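Local coordinates for F5/8 type C domain protein (Bacteroides ovatus, PDB 4ZRX) that is a putative alpha-L-fucosidase, probably hydrolysing alpha-L-fucosides with a TIM-barrel catalytic domain, in a chain that also has an F5/8 type C module, at residues 35-39 with 213-217; 141-147 with 179-185; 162-166 with 203-207. All coordinates share one frame; numbering follows the deposited sequence.

Interaction 1 of 3, residues 35-39 with 213-217; sequences QQYAW and PKAVM
Gln35 and Lys214 bring the two backbones closest, their CA atoms 5.7 Å apart, where a turn of helix 34-42 lies against the loop that leads into strand 216-219. Within the helix the backbone N of Trp39 bonds to O of Gln35, which sets these two residues one turn apart, both with their CB atoms directed at the loop and strand. The polar link is at the start of the segment: NE2 of Gln35 donates to O of Pro213 over 2.9 Å in an almost straight bond (174° at the hydrogen). That oxygen lies practically in the plane of the amide. The glutamine chain is bent at chi2 (90°), which brings its amide to the Pro213 carbonyl while CG rests 3.6 Å from O of Lys214. In the alpha-L-fucosidase TIM barrel this places helix 34-42 against the N-terminal end of strand 216-219, one of the parallel barrel strands. Val216 points its two methyls at the helix: CG1 packs against the Gln35 turn, 4.0 Å from CB of Gln35, and CG2 meets CD1 of the Trp39 indole at 3.7 Å, the two side chains crossing at roughly a right angle. Pro284 and Glu286 of strand 279-290 also touch the indole. The amide of Gln36 has other partners, NE2 bonding to the carbonyls of Trp282 and Asp223, and Lys214 reaches out to a salt bridge with Glu178.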
ATOM      1  N   GLN A  35       5.155  -5.883  22.543  1.00 20.76           N
ATOM      2  CA  GLN A  35       4.865  -6.589  21.264  1.00 20.91           C
ATOM      3  C   GLN A  35       4.464  -5.604  20.161  1.00 19.19           C
ATOM      4  O   GLN A  35       4.896  -5.728  19.004  1.00 18.73           O
ATOM      5  CB  GLN A  35       3.794  -7.642  21.458  1.00 21.43           C
ATOM      6  CG  GLN A  35       4.187  -8.758  22.453  1.00 22.96           C
ATOM      7  CD  GLN A  35       3.796  -8.472  23.929  1.00 25.58           C
ATOM      8  OE1 GLN A  35       3.618  -7.364  24.371  1.00 24.48           O
ATOM      9  NE2 GLN A  35       3.653  -9.544  24.685  1.00 29.03           N
ATOM     10  N   GLN A  36       3.655  -4.633  20.516  1.00 19.01           N
ATOM     11  CA  GLN A  36       3.278  -3.609  19.539  1.00 17.55           C
ATOM     12  C   GLN A  36       4.442  -2.762  19.124  1.00 17.17           C
ATOM     13  O   GLN A  36       4.528  -2.340  17.970  1.00 16.15           O
ATOM     14  CB  GLN A  36       2.180  -2.748  20.094  1.00 17.37           C
ATOM     15  CG  GLN A  36       0.846  -3.429  20.196  1.00 17.30           C
ATOM     16  CD  GLN A  36      -0.139  -2.499  20.858  1.00 17.65           C
ATOM     17  OE1 GLN A  36       0.123  -2.004  21.983  1.00 19.15           O
ATOM     18  NE2 GLN A  36      -1.256  -2.229  20.220  1.00 17.31           N
ATOM     19  N   TYR A  37       5.330  -2.475  20.057  1.00 17.70           N
ATOM     20  CA  TYR A  37       6.501  -1.669  19.761  1.00 18.63           C
ATOM     21  C   TYR A  37       7.438  -2.400  18.875  1.00 17.96           C
ATOM     22  O   TYR A  37       7.915  -1.863  17.868  1.00 18.23           O
ATOM     23  CB  TYR A  37       7.177  -1.285  21.075  1.00 21.03           C
ATOM     24  CG  TYR A  37       8.282  -0.313  20.934  1.00 22.75           C
ATOM     25  CD1 TYR A  37       8.032   1.006  20.660  1.00 25.78           C
ATOM     26  CD2 TYR A  37       9.570  -0.698  21.075  1.00 25.16           C
ATOM     27  CE1 TYR A  37       9.102   1.917  20.544  1.00 28.18           C
ATOM     28  CE2 TYR A  37      10.607   0.207  20.994  1.00 26.63           C
ATOM     29  CZ  TYR A  37      10.364   1.482  20.764  1.00 26.69           C
ATOM     30  OH  TYR A  37      11.373   2.373  20.600  1.00 31.03           O
ATOM     31  N   ALA A  38       7.668  -3.682  19.176  1.00 18.38           N
ATOM     32  CA  ALA A  38       8.516  -4.516  18.315  1.00 17.91           C
ATOM     33  C   ALA A  38       7.929  -4.642  16.897  1.00 17.33           C
ATOM     34  O   ALA A  38       8.626  -4.582  15.883  1.00 17.06           O
ATOM     35  CB  ALA A  38       8.705  -5.910  18.952  1.00 18.64           C
ATOM     36  N   TRP A  39       6.615  -4.800  16.817  1.00 16.36           N
ATOM     37  CA  TRP A  39       5.951  -4.865  15.514  1.00 16.53           C
ATOM     38  C   TRP A  39       6.223  -3.620  14.691  1.00 15.17           C
ATOM     39  O   TRP A  39       6.577  -3.704  13.507  1.00 13.95           O
ATOM     40  CB  TRP A  39       4.455  -5.111  15.748  1.00 16.79           C
ATOM     41  CG  TRP A  39       3.624  -4.983  14.497  1.00 16.80           C
ATOM     42  CD1 TRP A  39       3.333  -5.939  13.562  1.00 17.89           C
ATOM     43  CD2 TRP A  39       2.958  -3.814  14.089  1.00 16.61           C
ATOM     44  NE1 TRP A  39       2.549  -5.405  12.566  1.00 17.53           N
ATOM     45  CE2 TRP A  39       2.334  -4.094  12.845  1.00 17.41           C
ATOM     46  CE3 TRP A  39       2.903  -2.525  14.600  1.00 16.99           C
ATOM     47  CZ2 TRP A  39       1.587  -3.110  12.147  1.00 16.88           C
ATOM     48  CZ3 TRP A  39       2.158  -1.570  13.917  1.00 17.52           C
ATOM     49  CH2 TRP A  39       1.532  -1.890  12.697  1.00 16.99           C
ATOM     50  N   PRO A 213       3.653 -15.679  22.933  1.00 26.46           N
ATOM     51  CA  PRO A 213       3.725 -14.458  23.711  1.00 26.65           C
ATOM     52  C   PRO A 213       4.225 -13.229  22.961  1.00 26.88           C
ATOM     53  O   PRO A 213       3.980 -12.110  23.422  1.00 27.32           O
ATOM     54  CB  PRO A 213       4.716 -14.830  24.823  1.00 27.71           C
ATOM     55  CG  PRO A 213       4.705 -16.303  24.908  1.00 28.47           C
ATOM     56  CD  PRO A 213       4.358 -16.820  23.587  1.00 27.66           C
ATOM     57  N   LYS A 214       4.943 -13.410  21.854  1.00 26.58           N
ATOM     58  CA  LYS A 214       5.459 -12.283  21.096  1.00 26.21           C
ATOM     59  C   LYS A 214       4.495 -11.771  20.035  1.00 25.18           C
ATOM     60  O   LYS A 214       4.749 -10.667  19.466  1.00 24.47           O
ATOM     61  CB  LYS A 214       6.748 -12.662  20.396  1.00 27.63           C
ATOM     62  CG  LYS A 214       7.880 -12.910  21.360  1.00 30.71           C
ATOM     63  CD  LYS A 214       9.108 -13.335  20.607  1.00 32.50           C
ATOM     64  CE  LYS A 214      10.368 -13.391  21.502  1.00 34.78           C
ATOM     65  NZ  LYS A 214      11.317 -14.229  20.739  1.00 35.12           N
ATOM     66  N   ALA A 215       3.440 -12.542  19.721  1.00 23.90           N
ATOM     67  CA  ALA A 215       2.562 -12.259  18.558  1.00 23.14           C
ATOM     68  C   ALA A 215       1.675 -11.076  18.821  1.00 22.14           C
ATOM     69  O   ALA A 215       1.242 -10.859  19.979  1.00 22.73           O
ATOM     70  CB  ALA A 215       1.710 -13.402  18.220  1.00 22.23           C
ATOM     71  N   VAL A 216       1.370 -10.342  17.757  1.00 20.41           N
ATOM     72  CA  VAL A 216       0.277  -9.394  17.763  1.00 19.49           C
ATOM     73  C   VAL A 216      -0.941  -9.949  16.973  1.00 20.18           C
ATOM     74  O   VAL A 216      -0.754 -10.627  15.955  1.00 21.02           O
ATOM     75  CB  VAL A 216       0.672  -8.005  17.194  1.00 19.22           C
ATOM     76  CG1 VAL A 216       1.591  -7.302  18.176  1.00 20.82           C
ATOM     77  CG2 VAL A 216       1.306  -8.108  15.826  1.00 18.98           C
HETATM   78  N   MSE A 217      -2.132  -9.663  17.471  1.00 19.98           N
HETATM   79  CA  MSE A 217      -3.397 -10.029  16.824  1.00 19.90           C
HETATM   80  C   MSE A 217      -3.884  -8.840  16.032  1.00 18.73           C
HETATM   81  O   MSE A 217      -4.145  -7.772  16.568  1.00 19.38           O
HETATM   82  CB  MSE A 217      -4.432 -10.461  17.869  1.00 21.53           C
HETATM   83  CG  MSE A 217      -5.713 -11.014  17.268  1.00 21.92           C
HETATM   84 SE   MSE A 217      -6.766 -11.649  18.743  0.75 28.47          SE
HETATM   85  CE  MSE A 217      -8.572 -11.746  18.097  1.00 24.59           C
TER

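Interaction 2 of 3, residues 141-147 with 179-185; sequences FGVYLSP and VHEVWFD. With EDO (1,2-ethanediol), chain B.
Tyr144 and Trp183 pack side by side on one face of two parallel strands, 140-145 and 181-184, whose segments run 4.7 Å apart at 17°. Their rings are nearly parallel (20°) but slid apart, so that CE2 of Tyr144 fits against CE3 of Trp183 at 3.4 Å and overlap is slight. With CG anti to the backbone N (chi1 172°), the tyrosine extends past the indole until its OH donates to the anti lone pair of Asp185 OD2, 2.7 Å away. A phenylalanine at Tyr144 would probably leave that carboxylate oxygen without this donor and the carboxylate freer to turn. OD1 instead takes Ala187 N and both hydroxyls of an ethanediol, probably from the crystallisation liquor. On the other face, CG2 of Val143 faces CG1 of Val179 and CG2 of Val182, each at 4.3 Å. At the C-terminal end CG of Pro147 packs on CB of Phe184 at 3.9 Å; at the N-terminal end CG2 of Val179 sits at the edge of the Phe141 ring. Backbone bonds such as Trp183 N to Val143 O (2.9 Å) join the strands. Both belong to one beta-alpha-beta unit of the barrel, connected by helix 158-174, with strands 91-97 and 216-219 flanking them and helix 126-137 covering Phe141.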
ATOM      1  N   PHE A 141       7.934 -14.767  11.008  1.00 18.67           N
ATOM      2  CA  PHE A 141       6.858 -15.550  10.368  1.00 20.10           C
ATOM      3  C   PHE A 141       5.584 -15.134  10.996  1.00 18.83           C
ATOM      4  O   PHE A 141       5.458 -15.063  12.254  1.00 18.87           O
ATOM      5  CB  PHE A 141       7.192 -17.036  10.655  1.00 21.10           C
ATOM      6  CG  PHE A 141       6.156 -18.019  10.281  1.00 22.68           C
ATOM      7  CD1 PHE A 141       6.027 -18.418   8.991  1.00 24.02           C
ATOM      8  CD2 PHE A 141       5.385 -18.603  11.248  1.00 23.59           C
ATOM      9  CE1 PHE A 141       5.105 -19.455   8.647  1.00 26.00           C
ATOM     10  CE2 PHE A 141       4.441 -19.598  10.929  1.00 24.81           C
ATOM     11  CZ  PHE A 141       4.318 -20.024   9.633  1.00 24.68           C
ATOM     12  N   GLY A 142       4.584 -14.964  10.151  1.00 17.38           N
ATOM     13  CA  GLY A 142       3.248 -14.674  10.584  1.00 17.19           C
ATOM     14  C   GLY A 142       2.231 -15.480   9.794  1.00 17.81           C
ATOM     15  O   GLY A 142       2.531 -15.985   8.724  1.00 16.58           O
ATOM     16  N   VAL A 143       1.026 -15.620  10.347  1.00 17.69           N
ATOM     17  CA  VAL A 143      -0.050 -16.345   9.719  1.00 18.18           C
ATOM     18  C   VAL A 143      -1.350 -15.561   9.592  1.00 17.34           C
ATOM     19  O   VAL A 143      -1.765 -14.890  10.511  1.00 17.84           O
ATOM     20  CB  VAL A 143      -0.331 -17.715  10.374  1.00 20.78           C
ATOM     21  CG1 VAL A 143       0.916 -18.595  10.265  1.00 22.38           C
ATOM     22  CG2 VAL A 143      -0.735 -17.529  11.786  1.00 21.15           C
ATOM     23  N   TYR A 144      -2.004 -15.756   8.454  1.00 16.44           N
ATOM     24  CA  TYR A 144      -3.339 -15.253   8.116  1.00 16.44           C
ATOM     25  C   TYR A 144      -4.232 -16.489   8.163  1.00 17.73           C
ATOM     26  O   TYR A 144      -3.980 -17.465   7.468  1.00 18.15           O
ATOM     27  CB  TYR A 144      -3.318 -14.634   6.735  1.00 16.34           C
ATOM     28  CG  TYR A 144      -4.630 -14.216   6.130  1.00 15.59           C
ATOM     29  CD1 TYR A 144      -5.553 -15.123   5.696  1.00 15.38           C
ATOM     30  CD2 TYR A 144      -4.874 -12.879   5.851  1.00 16.36           C
ATOM     31  CE1 TYR A 144      -6.723 -14.729   5.131  1.00 15.93           C
ATOM     32  CE2 TYR A 144      -6.018 -12.473   5.224  1.00 16.44           C
ATOM     33  CZ  TYR A 144      -6.973 -13.416   4.859  1.00 16.88           C
ATOM     34  OH  TYR A 144      -8.167 -13.120   4.284  1.00 17.83           O
ATOM     35  N   LEU A 145      -5.246 -16.435   9.021  1.00 17.35           N
ATOM     36  CA  LEU A 145      -6.184 -17.544   9.162  1.00 17.94           C
ATOM     37  C   LEU A 145      -7.574 -16.938   9.058  1.00 18.08           C
ATOM     38  O   LEU A 145      -8.056 -16.307   9.998  1.00 18.83           O
ATOM     39  CB  LEU A 145      -5.965 -18.283  10.485  1.00 18.84           C
ATOM     40  CG  LEU A 145      -6.934 -19.431  10.750  1.00 20.01           C
ATOM     41  CD1 LEU A 145      -6.625 -20.635   9.875  1.00 20.80           C
ATOM     42  CD2 LEU A 145      -6.933 -19.829  12.214  1.00 20.85           C
ATOM     43  N   SER A 146      -8.235 -17.131   7.909  1.00 18.15           N
ATOM     44  CA  SER A 146      -9.511 -16.409   7.656  1.00 18.30           C
ATOM     45  C   SER A 146     -10.629 -16.775   8.633  1.00 19.52           C
ATOM     46  O   SER A 146     -11.010 -17.974   8.709  1.00 20.05           O
ATOM     47  CB  SER A 146      -9.967 -16.619   6.233  1.00 18.86           C
ATOM     48  OG  SER A 146     -11.186 -15.995   5.979  1.00 18.82           O
ATOM     49  N   PRO A 147     -11.143 -15.791   9.384  1.00 20.11           N
ATOM     50  CA  PRO A 147     -12.341 -16.082  10.221  1.00 21.47           C
ATOM     51  C   PRO A 147     -13.503 -16.566   9.355  1.00 22.17           C
ATOM     52  O   PRO A 147     -14.073 -17.607   9.662  1.00 22.16           O
ATOM     53  CB  PRO A 147     -12.612 -14.735  10.908  1.00 21.32           C
ATOM     54  CG  PRO A 147     -11.262 -14.084  10.933  1.00 20.48           C
ATOM     55  CD  PRO A 147     -10.610 -14.439   9.667  1.00 19.12           C
ATOM     56  N   VAL A 179       5.683 -17.228  16.041  1.00 21.13           N
ATOM     57  CA  VAL A 179       4.788 -16.528  15.175  1.00 21.00           C
ATOM     58  C   VAL A 179       4.681 -15.089  15.694  1.00 20.43           C
ATOM     59  O   VAL A 179       4.354 -14.888  16.876  1.00 22.19           O
ATOM     60  CB  VAL A 179       3.396 -17.152  15.168  1.00 20.70           C
ATOM     61  CG1 VAL A 179       2.427 -16.320  14.367  1.00 20.99           C
ATOM     62  CG2 VAL A 179       3.448 -18.567  14.640  1.00 21.03           C
ATOM     63  N   HIS A 180       4.985 -14.113  14.848  1.00 19.34           N
ATOM     64  CA  HIS A 180       4.999 -12.709  15.272  1.00 19.09           C
ATOM     65  C   HIS A 180       3.712 -11.932  14.979  1.00 18.23           C
ATOM     66  O   HIS A 180       3.493 -10.885  15.580  1.00 19.18           O
ATOM     67  CB  HIS A 180       6.203 -12.003  14.725  1.00 19.18           C
ATOM     68  CG  HIS A 180       7.448 -12.222  15.526  1.00 21.15           C
ATOM     69  ND1 HIS A 180       8.236 -13.356  15.404  1.00 22.75           N
ATOM     70  CD2 HIS A 180       8.016 -11.474  16.505  1.00 22.80           C
ATOM     71  CE1 HIS A 180       9.245 -13.287  16.262  1.00 23.51           C
ATOM     72  NE2 HIS A 180       9.136 -12.148  16.928  1.00 23.93           N
ATOM     73  N   GLU A 181       2.874 -12.422  14.078  1.00 17.66           N
ATOM     74  CA  GLU A 181       1.638 -11.722  13.760  1.00 17.18           C
ATOM     75  C   GLU A 181       0.612 -12.750  13.324  1.00 17.64           C
ATOM     76  O   GLU A 181       0.967 -13.652  12.556  1.00 18.21           O
ATOM     77  CB  GLU A 181       1.863 -10.642  12.651  1.00 16.06           C
ATOM     78  CG  GLU A 181       0.624  -9.832  12.231  1.00 16.46           C
ATOM     79  CD  GLU A 181       0.907  -8.561  11.450  1.00 16.56           C
ATOM     80  OE1 GLU A 181       2.066  -8.153  11.354  1.00 17.67           O
ATOM     81  OE2 GLU A 181      -0.087  -7.910  11.018  1.00 16.91           O
ATOM     82  N   VAL A 182      -0.628 -12.569  13.788  1.00 17.80           N
ATOM     83  CA  VAL A 182      -1.783 -13.366  13.430  1.00 18.01           C
ATOM     84  C   VAL A 182      -2.839 -12.440  12.870  1.00 18.08           C
ATOM     85  O   VAL A 182      -3.269 -11.501  13.559  1.00 18.14           O
ATOM     86  CB  VAL A 182      -2.376 -14.132  14.648  1.00 19.27           C
ATOM     87  CG1 VAL A 182      -3.525 -14.952  14.232  1.00 20.14           C
ATOM     88  CG2 VAL A 182      -1.277 -15.027  15.235  1.00 19.81           C
ATOM     89  N   TRP A 183      -3.155 -12.632  11.579  1.00 17.28           N
ATOM     90  CA  TRP A 183      -4.003 -11.716  10.857  1.00 17.43           C
ATOM     91  C   TRP A 183      -5.389 -12.329  10.744  1.00 18.63           C
ATOM     92  O   TRP A 183      -5.541 -13.433  10.182  1.00 19.21           O
ATOM     93  CB  TRP A 183      -3.412 -11.521   9.455  1.00 16.38           C
ATOM     94  CG  TRP A 183      -3.394 -10.152   8.913  1.00 16.83           C
ATOM     95  CD1 TRP A 183      -2.437  -9.214   9.153  1.00 17.02           C
ATOM     96  CD2 TRP A 183      -4.284  -9.558   7.947  1.00 15.98           C
ATOM     97  NE1 TRP A 183      -2.677  -8.086   8.461  1.00 16.14           N
ATOM     98  CE2 TRP A 183      -3.779  -8.260   7.674  1.00 15.51           C
ATOM     99  CE3 TRP A 183      -5.498  -9.931   7.380  1.00 16.23           C
ATOM    100  CZ2 TRP A 183      -4.411  -7.378   6.781  1.00 15.99           C
ATOM    101  CZ3 TRP A 183      -6.108  -9.077   6.507  1.00 16.59           C
ATOM    102  CH2 TRP A 183      -5.552  -7.826   6.175  1.00 15.95           C
ATOM    103  N   PHE A 184      -6.383 -11.619  11.282  1.00 17.71           N
ATOM    104  CA  PHE A 184      -7.783 -12.026  11.209  1.00 18.37           C
ATOM    105  C   PHE A 184      -8.578 -11.010  10.406  1.00 18.29           C
ATOM    106  O   PHE A 184      -9.004  -9.953  10.884  1.00 18.88           O
ATOM    107  CB  PHE A 184      -8.346 -12.144  12.629  1.00 18.34           C
ATOM    108  CG  PHE A 184      -7.766 -13.268  13.475  1.00 19.42           C
ATOM    109  CD1 PHE A 184      -7.476 -14.515  12.951  1.00 19.63           C
ATOM    110  CD2 PHE A 184      -7.671 -13.098  14.851  1.00 19.72           C
ATOM    111  CE1 PHE A 184      -7.030 -15.537  13.748  1.00 20.47           C
ATOM    112  CE2 PHE A 184      -7.224 -14.132  15.693  1.00 21.21           C
ATOM    113  CZ  PHE A 184      -6.876 -15.373  15.134  1.00 20.95           C
ATOM    114  N   ASP A 185      -8.719 -11.306   9.117  1.00 18.65           N
ATOM    115  CA  ASP A 185      -9.409 -10.472   8.176  1.00 19.46           C
ATOM    116  C   ASP A 185     -10.841 -10.266   8.603  1.00 21.13           C
ATOM    117  O   ASP A 185     -11.494 -11.217   9.071  1.00 20.57           O
ATOM    118  CB  ASP A 185      -9.322 -11.131   6.833  1.00 20.42           C
ATOM    119  CG  ASP A 185      -9.624 -10.228   5.689  1.00 22.40           C
ATOM    120  OD1 ASP A 185     -10.186  -9.140   5.899  1.00 24.11           O
ATOM    121  OD2 ASP A 185      -9.246 -10.667   4.569  1.00 22.96           O
TER
HETATM  122  C1  EDO B 701      -8.922  -5.998   6.140  1.00 29.91           C
HETATM  123  O1  EDO B 701      -9.259  -6.429   4.821  1.00 32.89           O
HETATM  124  C2  EDO B 701     -10.126  -5.314   6.778  1.00 28.96           C
HETATM  125  O2  EDO B 701     -10.999  -6.325   7.305  1.00 26.89           O
HETATM  126  O   HOH W   1       8.580 -15.469  13.725  1.00 19.99           O

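Interaction 3 of 3, residues 162-166 with 203-207; sequences NDFFI and AFYQT
Phe204 presents one face of its ring to Phe165, whose CD2 stands 3.4 Å above the plane, over the centre. The two rings are inclined at 37°, an oblique meeting that is neither a stack nor edge-to-face, with centroids 4.5 Å apart. Obliquely to the same Phe204 ring lie two further groups: OD1 of Asn162, 3.3 Å from CZ, and CG1 of Ile166, 3.7 Å from CD1. The amide of Asn162 is turned steeply to the ring, the planes 67° apart. Trp201 meets Phe204 as well, and the Phe165 ring also meets Phe184 of strand 181-184.

Three residues of helix 158-174 thus gather round one phenylalanine of helix 201-211. Phe204 reaches them because its CG is anti to its own carbonyl carbon (chi1 -56°), which swings the ring across the gap between helix axes that are 10.6 Å apart and nearly parallel (19°). Ile166 spans one turn of the neighbouring helix: CD1 touches CB of Ala203 at 3.7 Å, and CG2 lies 3.8 Å from OG1 of Thr207. The helices are successive ones of the outer layer of the TIM barrel, separated along the chain by strand 181-184.

No hydrogen bond crosses between these segments, so the pairing rests on apolar packing and shape. The polar groups of Asn162 are satisfied by the loop before helix 201-211, ND2 by Val198 O and OD1 by Asp200 N, so this side chain ties helix 158-174 to that loop while OD1 also rests against the Phe204 ring.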
ATOM      1  N   ASN A 162     -16.316 -21.906  16.358  1.00 31.25           N
ATOM      2  CA  ASN A 162     -15.321 -21.324  17.233  1.00 30.68           C
ATOM      3  C   ASN A 162     -14.337 -22.362  17.697  1.00 32.21           C
ATOM      4  O   ASN A 162     -13.141 -22.134  17.667  1.00 31.18           O
ATOM      5  CB  ASN A 162     -15.978 -20.582  18.384  1.00 32.96           C
ATOM      6  CG  ASN A 162     -16.566 -19.239  17.948  1.00 32.81           C
ATOM      7  OD1 ASN A 162     -15.998 -18.547  17.096  1.00 33.22           O
ATOM      8  ND2 ASN A 162     -17.639 -18.833  18.575  1.00 34.01           N
ATOM      9  N   ASP A 163     -14.820 -23.552  18.095  1.00 31.96           N
ATOM     10  CA  ASP A 163     -13.913 -24.645  18.498  0.50 32.92           C
ATOM     11  C   ASP A 163     -13.017 -25.063  17.345  1.00 30.50           C
ATOM     12  O   ASP A 163     -11.820 -25.312  17.533  1.00 31.01           O
ATOM     13  CB  ASP A 163     -14.719 -25.887  18.976  0.50 35.39           C
ATOM     14  CG  ASP A 163     -13.826 -27.085  19.369  0.50 37.15           C
ATOM     15  OD1 ASP A 163     -13.324 -27.102  20.521  0.50 40.93           O
ATOM     16  OD2 ASP A 163     -13.672 -28.041  18.570  0.50 37.43           O
ATOM     17  N   PHE A 164     -13.622 -25.198  16.178  1.00 28.52           N
ATOM     18  CA  PHE A 164     -12.940 -25.611  14.934  1.00 27.43           C
ATOM     19  C   PHE A 164     -11.807 -24.624  14.604  1.00 25.48           C
ATOM     20  O   PHE A 164     -10.680 -25.017  14.304  1.00 25.35           O
ATOM     21  CB  PHE A 164     -14.040 -25.609  13.831  1.00 27.63           C
ATOM     22  CG  PHE A 164     -13.546 -25.852  12.395  1.00 27.30           C
ATOM     23  CD1 PHE A 164     -13.423 -27.129  11.881  1.00 28.64           C
ATOM     24  CD2 PHE A 164     -13.247 -24.785  11.579  1.00 26.70           C
ATOM     25  CE1 PHE A 164     -13.008 -27.316  10.543  1.00 27.40           C
ATOM     26  CE2 PHE A 164     -12.878 -24.956  10.318  1.00 25.79           C
ATOM     27  CZ  PHE A 164     -12.718 -26.221   9.794  1.00 26.95           C
ATOM     28  N   PHE A 165     -12.157 -23.367  14.692  1.00 24.12           N
ATOM     29  CA  PHE A 165     -11.215 -22.256  14.457  1.00 24.21           C
ATOM     30  C   PHE A 165     -10.070 -22.284  15.428  1.00 24.21           C
ATOM     31  O   PHE A 165      -8.925 -22.170  15.037  1.00 23.36           O
ATOM     32  CB  PHE A 165     -11.932 -20.939  14.490  1.00 24.33           C
ATOM     33  CG  PHE A 165     -11.110 -19.764  13.898  1.00 23.56           C
ATOM     34  CD1 PHE A 165     -11.035 -19.594  12.520  1.00 23.35           C
ATOM     35  CD2 PHE A 165     -10.395 -18.931  14.717  1.00 24.07           C
ATOM     36  CE1 PHE A 165     -10.293 -18.565  11.983  1.00 22.40           C
ATOM     37  CE2 PHE A 165      -9.663 -17.869  14.192  1.00 23.88           C
ATOM     38  CZ  PHE A 165      -9.612 -17.704  12.800  1.00 22.82           C
ATOM     39  N   ILE A 166     -10.368 -22.507  16.720  1.00 25.65           N
ATOM     40  CA  ILE A 166      -9.310 -22.592  17.693  1.00 26.34           C
ATOM     41  C   ILE A 166      -8.449 -23.786  17.391  1.00 26.13           C
ATOM     42  O   ILE A 166      -7.250 -23.727  17.612  1.00 26.41           O
ATOM     43  CB  ILE A 166      -9.894 -22.629  19.169  1.00 29.46           C
ATOM     44  CG1 ILE A 166     -10.420 -21.230  19.492  1.00 30.39           C
ATOM     45  CG2 ILE A 166      -8.828 -23.044  20.181  1.00 30.59           C
ATOM     46  CD1 ILE A 166     -11.233 -21.152  20.771  1.00 32.70           C
ATOM     47  N   ALA A 203     -11.431 -15.818  23.078  1.00 29.80           N
ATOM     48  CA  ALA A 203     -10.799 -17.130  23.166  1.00 30.37           C
ATOM     49  C   ALA A 203      -9.695 -17.279  22.143  1.00 28.99           C
ATOM     50  O   ALA A 203      -8.680 -17.926  22.421  1.00 29.70           O
ATOM     51  CB  ALA A 203     -11.835 -18.267  23.044  1.00 31.35           C
ATOM     52  N   PHE A 204      -9.878 -16.689  20.957  1.00 28.83           N
ATOM     53  CA  PHE A 204      -8.834 -16.741  19.942  1.00 27.17           C
ATOM     54  C   PHE A 204      -7.637 -15.990  20.483  1.00 26.57           C
ATOM     55  O   PHE A 204      -6.474 -16.408  20.321  1.00 26.81           O
ATOM     56  CB  PHE A 204      -9.240 -16.091  18.614  1.00 26.13           C
ATOM     57  CG  PHE A 204     -10.510 -16.631  17.972  1.00 26.56           C
ATOM     58  CD1 PHE A 204     -11.128 -17.815  18.397  1.00 27.09           C
ATOM     59  CD2 PHE A 204     -11.050 -15.960  16.876  1.00 26.13           C
ATOM     60  CE1 PHE A 204     -12.289 -18.270  17.785  1.00 27.89           C
ATOM     61  CE2 PHE A 204     -12.204 -16.391  16.260  1.00 27.05           C
ATOM     62  CZ  PHE A 204     -12.849 -17.567  16.737  1.00 27.43           C
ATOM     63  N   TYR A 205      -7.900 -14.858  21.110  1.00 27.34           N
ATOM     64  CA  TYR A 205      -6.788 -14.071  21.682  1.00 28.02           C
ATOM     65  C   TYR A 205      -6.059 -14.783  22.799  1.00 27.89           C
ATOM     66  O   TYR A 205      -4.829 -14.715  22.899  1.00 27.12           O
ATOM     67  CB  TYR A 205      -7.278 -12.679  22.144  1.00 28.88           C
ATOM     68  CG  TYR A 205      -6.163 -11.643  22.387  1.00 29.82           C
ATOM     69  CD1 TYR A 205      -4.911 -11.737  21.774  1.00 29.62           C
ATOM     70  CD2 TYR A 205      -6.397 -10.578  23.226  1.00 31.39           C
ATOM     71  CE1 TYR A 205      -3.919 -10.744  21.995  1.00 31.32           C
ATOM     72  CE2 TYR A 205      -5.425  -9.634  23.505  1.00 31.59           C
ATOM     73  CZ  TYR A 205      -4.197  -9.716  22.882  1.00 32.77           C
ATOM     74  OH  TYR A 205      -3.238  -8.750  23.126  1.00 35.89           O
ATOM     75  N   GLN A 206      -6.806 -15.476  23.658  1.00 29.72           N
ATOM     76  CA  GLN A 206      -6.172 -16.235  24.741  1.00 30.83           C
ATOM     77  C   GLN A 206      -5.276 -17.346  24.205  1.00 29.81           C
ATOM     78  O   GLN A 206      -4.161 -17.526  24.697  1.00 29.90           O
ATOM     79  CB  GLN A 206      -7.207 -16.772  25.752  1.00 34.16           C
ATOM     80  CG  GLN A 206      -8.091 -15.721  26.443  1.00 36.31           C
ATOM     81  CD  GLN A 206      -7.358 -14.463  26.900  1.00 39.15           C
ATOM     82  OE1 GLN A 206      -7.746 -13.320  26.543  1.00 41.67           O
ATOM     83  NE2 GLN A 206      -6.263 -14.650  27.629  1.00 39.76           N
ATOM     84  N   THR A 207      -5.676 -17.957  23.078  1.00 28.66           N
ATOM     85  CA  THR A 207      -4.857 -18.971  22.444  1.00 27.81           C
ATOM     86  C   THR A 207      -3.563 -18.401  21.972  1.00 26.70           C
ATOM     87  O   THR A 207      -2.498 -18.976  22.188  1.00 26.18           O
ATOM     88  CB  THR A 207      -5.637 -19.619  21.282  1.00 28.13           C
ATOM     89  OG1 THR A 207      -6.846 -20.183  21.784  1.00 31.28           O
ATOM     90  CG2 THR A 207      -4.846 -20.725  20.569  1.00 28.24           C
TER

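How the interactions relate
Interaction 2 is the buried one, a strand pair in the barrel wall; interactions 1 and 3 are only partly buried and attach helices around it. Interactions 1 and 2 share a sheet, since strand 216-219 is the next neighbour of 181-184: Val216 O probably bonds to Val182 N, and Trp39 NE1 reaches Glu181 OE1 weakly. Interaction 3 joins the helices that follow the two strands of interaction 2, and Phe165 packs on Leu145 and Phe184 from outside. Met217 touches Tyr205, linking 1 with 3. The chemistry follows place: backbone hydrogen bonds plus a tyrosine-carboxylate bond in 2, one side-chain amide hydrogen bond plus valine-indole packing in 1, apolar packing in 3.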